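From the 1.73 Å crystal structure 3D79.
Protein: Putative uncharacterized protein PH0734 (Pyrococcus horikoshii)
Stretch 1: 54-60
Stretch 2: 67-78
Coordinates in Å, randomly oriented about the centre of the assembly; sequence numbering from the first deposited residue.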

# COMPACT_ATOMS: atom_id res chain seq x y z
N LYS A 54 -10.48 -14.63 -6.76
CA LYS A 54 -10.32 -15.82 -5.92
C LYS A 54 -9.09 -15.81 -5.01
O LYS A 54 -8.95 -16.67 -4.14
N THR A 55 -8.19 -14.85 -5.22
CA THR A 55 -7.04 -14.70 -4.33
C THR A 55 -7.03 -13.34 -3.62
O THR A 55 -6.16 -13.08 -2.80
N THR A 56 -8.02 -12.50 -3.92
CA THR A 56 -7.99 -11.09 -3.51
C THR A 56 -9.31 -10.61 -2.92
O THR A 56 -10.36 -10.71 -3.56
N GLU A 57 -9.25 -10.06 -1.71
CA GLU A 57 -10.42 -9.48 -1.06
C GLU A 57 -10.22 -7.99 -0.84
O GLU A 57 -9.08 -7.52 -0.74
N ILE A 58 -11.33 -7.27 -0.75
CA ILE A 58 -11.35 -5.85 -0.41
C ILE A 58 -11.96 -5.70 0.98
O ILE A 58 -13.05 -6.21 1.24
N ILE A 59 -11.25 -5.03 1.87
CA ILE A 59 -11.74 -4.81 3.23
C ILE A 59 -12.27 -3.38 3.32
O ILE A 59 -11.54 -2.42 3.04
N LEU A 60 -13.54 -3.26 3.70
CA LEU A 60 -14.21 -1.97 3.83
C LEU A 60 -14.34 -1.59 5.30
O LEU A 60 -14.70 -2.43 6.12
N PHE A 67 -8.55 -1.67 2.45
CA PHE A 67 -7.42 -2.59 2.35
C PHE A 67 -7.61 -3.69 1.32
O PHE A 67 -8.74 -4.11 1.04
N ILE A 68 -6.48 -4.14 0.79
CA ILE A 68 -6.41 -5.39 0.03
C ILE A 68 -6.13 -6.51 1.03
O ILE A 68 -5.39 -6.32 1.99
N ARG A 69 -6.73 -7.68 0.82
CA ARG A 69 -6.33 -8.84 1.59
C ARG A 69 -5.94 -9.97 0.65
O ARG A 69 -6.68 -10.30 -0.28
N ARG A 70 -4.74 -10.50 0.88
CA ARG A 70 -4.24 -11.68 0.21
C ARG A 70 -3.98 -12.70 1.31
O ARG A 70 -3.11 -12.48 2.16
N LYS A 71 -4.73 -13.80 1.27
CA LYS A 71 -4.85 -14.75 2.39
C LYS A 71 -5.21 -14.09 3.72
O LYS A 71 -6.37 -13.69 3.91
N ASP A 72 -4.25 -13.96 4.63
CA ASP A 72 -4.52 -13.32 5.91
C ASP A 72 -3.76 -12.00 6.08
O ASP A 72 -3.81 -11.38 7.15
N LEU A 73 -3.09 -11.56 5.01
CA LEU A 73 -2.28 -10.33 5.07
C LEU A 73 -2.95 -9.16 4.37
O LEU A 73 -3.47 -9.30 3.26
N ILE A 74 -2.93 -8.00 5.02
CA ILE A 74 -3.58 -6.81 4.49
C ILE A 74 -2.59 -5.68 4.21
O ILE A 74 -1.47 -5.65 4.73
N PHE A 75 -3.02 -4.75 3.36
CA PHE A 75 -2.27 -3.52 3.11
C PHE A 75 -3.23 -2.47 2.55
O PHE A 75 -4.19 -2.83 1.87
N PRO A 76 -3.01 -1.18 2.85
CA PRO A 76 -3.89 -0.17 2.26
C PRO A 76 -3.98 -0.21 0.74
O PRO A 76 -2.98 -0.43 0.05
N LEU A 77 -5.19 0.00 0.22
CA LEU A 77 -5.42 0.16 -1.21
C LEU A 77 -4.81 1.46 -1.72
O LEU A 77 -4.57 2.39 -0.94
N VAL A 78 -4.57 1.53 -3.03
CA VAL A 78 -4.07 2.76 -3.64
C VAL A 78 -5.05 3.92 -3.41
O VAL A 78 -4.62 5.04 -3.10

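What fixes the side chains of the two strands opposite one another? The strands holding Glu57 to Ile59 and Phe67 to Arg69 run antiparallel, and Glu57 pairs with Arg69 through backbone hydrogen bonds in both directions: Glu57 N to Arg69 O at 3.0 Å and Arg69 N to Glu57 O at 2.8 Å. Ile59 and Phe67 repeat the pattern, so the side chains of Glu57, Ile59, Phe67 and Arg69 share one face of the sheet, while Ile58 and Ile68 lie on the other.

Why does Ile59 cover the most surface? Its side chain, m at both chi1 and chi2, meets apolar and charged neighbours alike. Ile59 CG2 lies 3.8 Å from Phe67 CD2, at the ring edge, and Ile59 CG1 reaches within 4.5 Å of Ile74 CG2. Ile59 CD1 sits over one face of the Arg69 guanidinium, 4.0 Å from Arg69 NE, which leaves the edge of that group free for a charged partner.

How is the charge of Arg69 met? The side chain runs t, t, p, and Glu57 (m, t) turns its carboxylate into a two-point salt bridge: Arg69 NE donates to Glu57 OE1 at 2.8 Å, and Arg69 NH2 to Glu57 OE2 at 3.0 Å. Glu57 OE1 also accepts from water 3, at 2.9 Å from its oxygen, and that water donates to Lys71 O at 2.8 Å, tying the carboxylate to the turn.

What closes the contact on the other face and at the turn? Ile58 CD1 packs 4.0 Å from Leu77 CD2, and Thr56 CG2 touches Ile68 CG1 at 3.6 Å. Thr56, with chi1 m, accepts at Thr56 OG1 from Arg70 NE at 2.9 Å and from Arg70 NH1 at 3.1 Å. Beyond it, water 1 donates to Thr55 O at 2.7 Å and accepts a weak bond from Lys71 N at 3.0 Å.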

# COMPACT_ATOMS: atom_id res chain seq x y z
CB LYS A 54 -10.38 -17.10 -6.77
CG LYS A 54 -11.66 -17.24 -7.59
CD LYS A 54 -12.91 -17.08 -6.73
CE LYS A 54 -14.15 -16.99 -7.60
NZ LYS A 54 -15.37 -16.71 -6.78
CB THR A 55 -5.69 -14.92 -5.07
OG1 THR A 55 -5.49 -13.90 -6.04
CG2 THR A 55 -5.66 -16.29 -5.75
CB THR A 56 -7.63 -10.17 -4.70
OG1 THR A 56 -6.49 -10.70 -5.38
CG2 THR A 56 -7.33 -8.75 -4.22
CB GLU A 57 -10.68 -10.16 0.28
CG GLU A 57 -11.12 -11.62 0.19
CD GLU A 57 -10.92 -12.34 1.51
OE1 GLU A 57 -9.75 -12.48 1.94
OE2 GLU A 57 -11.93 -12.75 2.12
CB ILE A 58 -12.16 -5.02 -1.46
CG1 ILE A 58 -11.62 -5.24 -2.89
CG2 ILE A 58 -12.23 -3.52 -1.09
CD1 ILE A 58 -10.14 -4.89 -3.10
CB ILE A 59 -10.64 -5.02 4.30
CG1 ILE A 59 -9.97 -6.39 4.15
CG2 ILE A 59 -11.21 -4.79 5.71
CD1 ILE A 59 -10.89 -7.58 4.45
CB LEU A 60 -15.60 -2.00 3.18
CG LEU A 60 -15.64 -2.23 1.66
CD1 LEU A 60 -15.81 -3.71 1.35
CD2 LEU A 60 -16.75 -1.41 1.01
CB PHE A 67 -7.13 -3.27 3.69
CG PHE A 67 -7.21 -2.34 4.86
CD1 PHE A 67 -6.25 -1.34 5.03
CD2 PHE A 67 -8.24 -2.45 5.78
CE1 PHE A 67 -6.32 -0.46 6.12
CE2 PHE A 67 -8.32 -1.58 6.87
CZ PHE A 67 -7.37 -0.57 7.03
CB ILE A 68 -5.31 -5.32 -1.06
CG1 ILE A 68 -5.50 -6.42 -2.12
CG2 ILE A 68 -3.90 -5.36 -0.47
CD1 ILE A 68 -4.77 -6.11 -3.42
CB ARG A 69 -7.40 -9.29 2.58
CG ARG A 69 -6.93 -10.45 3.48
CD ARG A 69 -7.81 -10.65 4.71
NE ARG A 69 -9.13 -11.17 4.39
CZ ARG A 69 -10.06 -11.48 5.30
NH1 ARG A 69 -9.81 -11.34 6.59
NH2 ARG A 69 -11.24 -11.95 4.90
CB ARG A 70 -2.96 -11.36 -0.56
CG ARG A 70 -3.18 -10.52 -1.81
CD ARG A 70 -3.29 -11.40 -3.05
NE ARG A 70 -3.86 -10.67 -4.18
CZ ARG A 70 -3.14 -10.09 -5.14
NH1 ARG A 70 -3.76 -9.45 -6.12
NH2 ARG A 70 -1.81 -10.15 -5.11
CB LYS A 71 -3.66 -15.74 2.49
CG LYS A 71 -2.28 -15.22 2.06
CD LYS A 71 -1.39 -14.82 3.25
CE LYS A 71 -0.45 -15.96 3.68
NZ LYS A 71 -1.16 -17.09 4.37
CB ASP A 72 -4.23 -14.28 7.08
CG ASP A 72 -2.74 -14.54 7.28
OD1 ASP A 72 -2.33 -14.74 8.44
OD2 ASP A 72 -1.99 -14.54 6.29
CB LEU A 73 -0.89 -10.56 4.47
CG LEU A 73 0.03 -11.59 5.15
CD1 LEU A 73 1.36 -11.64 4.41
CD2 LEU A 73 0.25 -11.28 6.62
CB ILE A 74 -4.73 -6.29 5.43
CG1 ILE A 74 -4.21 -5.93 6.82
CG2 ILE A 74 -5.84 -7.33 5.54
CD1 ILE A 74 -3.65 -4.54 6.94
CB PHE A 75 -1.13 -3.76 2.12
CG PHE A 75 -0.05 -2.70 2.19
CD1 PHE A 75 0.80 -2.63 3.28
CD2 PHE A 75 0.11 -1.78 1.15
CE1 PHE A 75 1.79 -1.66 3.36
CE2 PHE A 75 1.09 -0.81 1.22
CZ PHE A 75 1.94 -0.75 2.32
CB PRO A 76 -3.25 1.15 2.70
CG PRO A 76 -2.54 0.82 3.96
CD PRO A 76 -2.01 -0.57 3.76
CB LEU A 77 -6.92 0.17 -1.52
CG LEU A 77 -7.69 -1.12 -1.25
CD1 LEU A 77 -9.18 -0.84 -1.30
CD2 LEU A 77 -7.31 -2.22 -2.25
CB VAL A 78 -3.69 2.59 -5.14
CG1 VAL A 78 -3.20 3.91 -5.74
CG2 VAL A 78 -2.59 1.54 -5.27
O HOH W 1 -4.59 -14.88 -1.53
O HOH W 2 -7.57 -13.06 0.27
O HOH W 3 -8.93 -14.73 3.64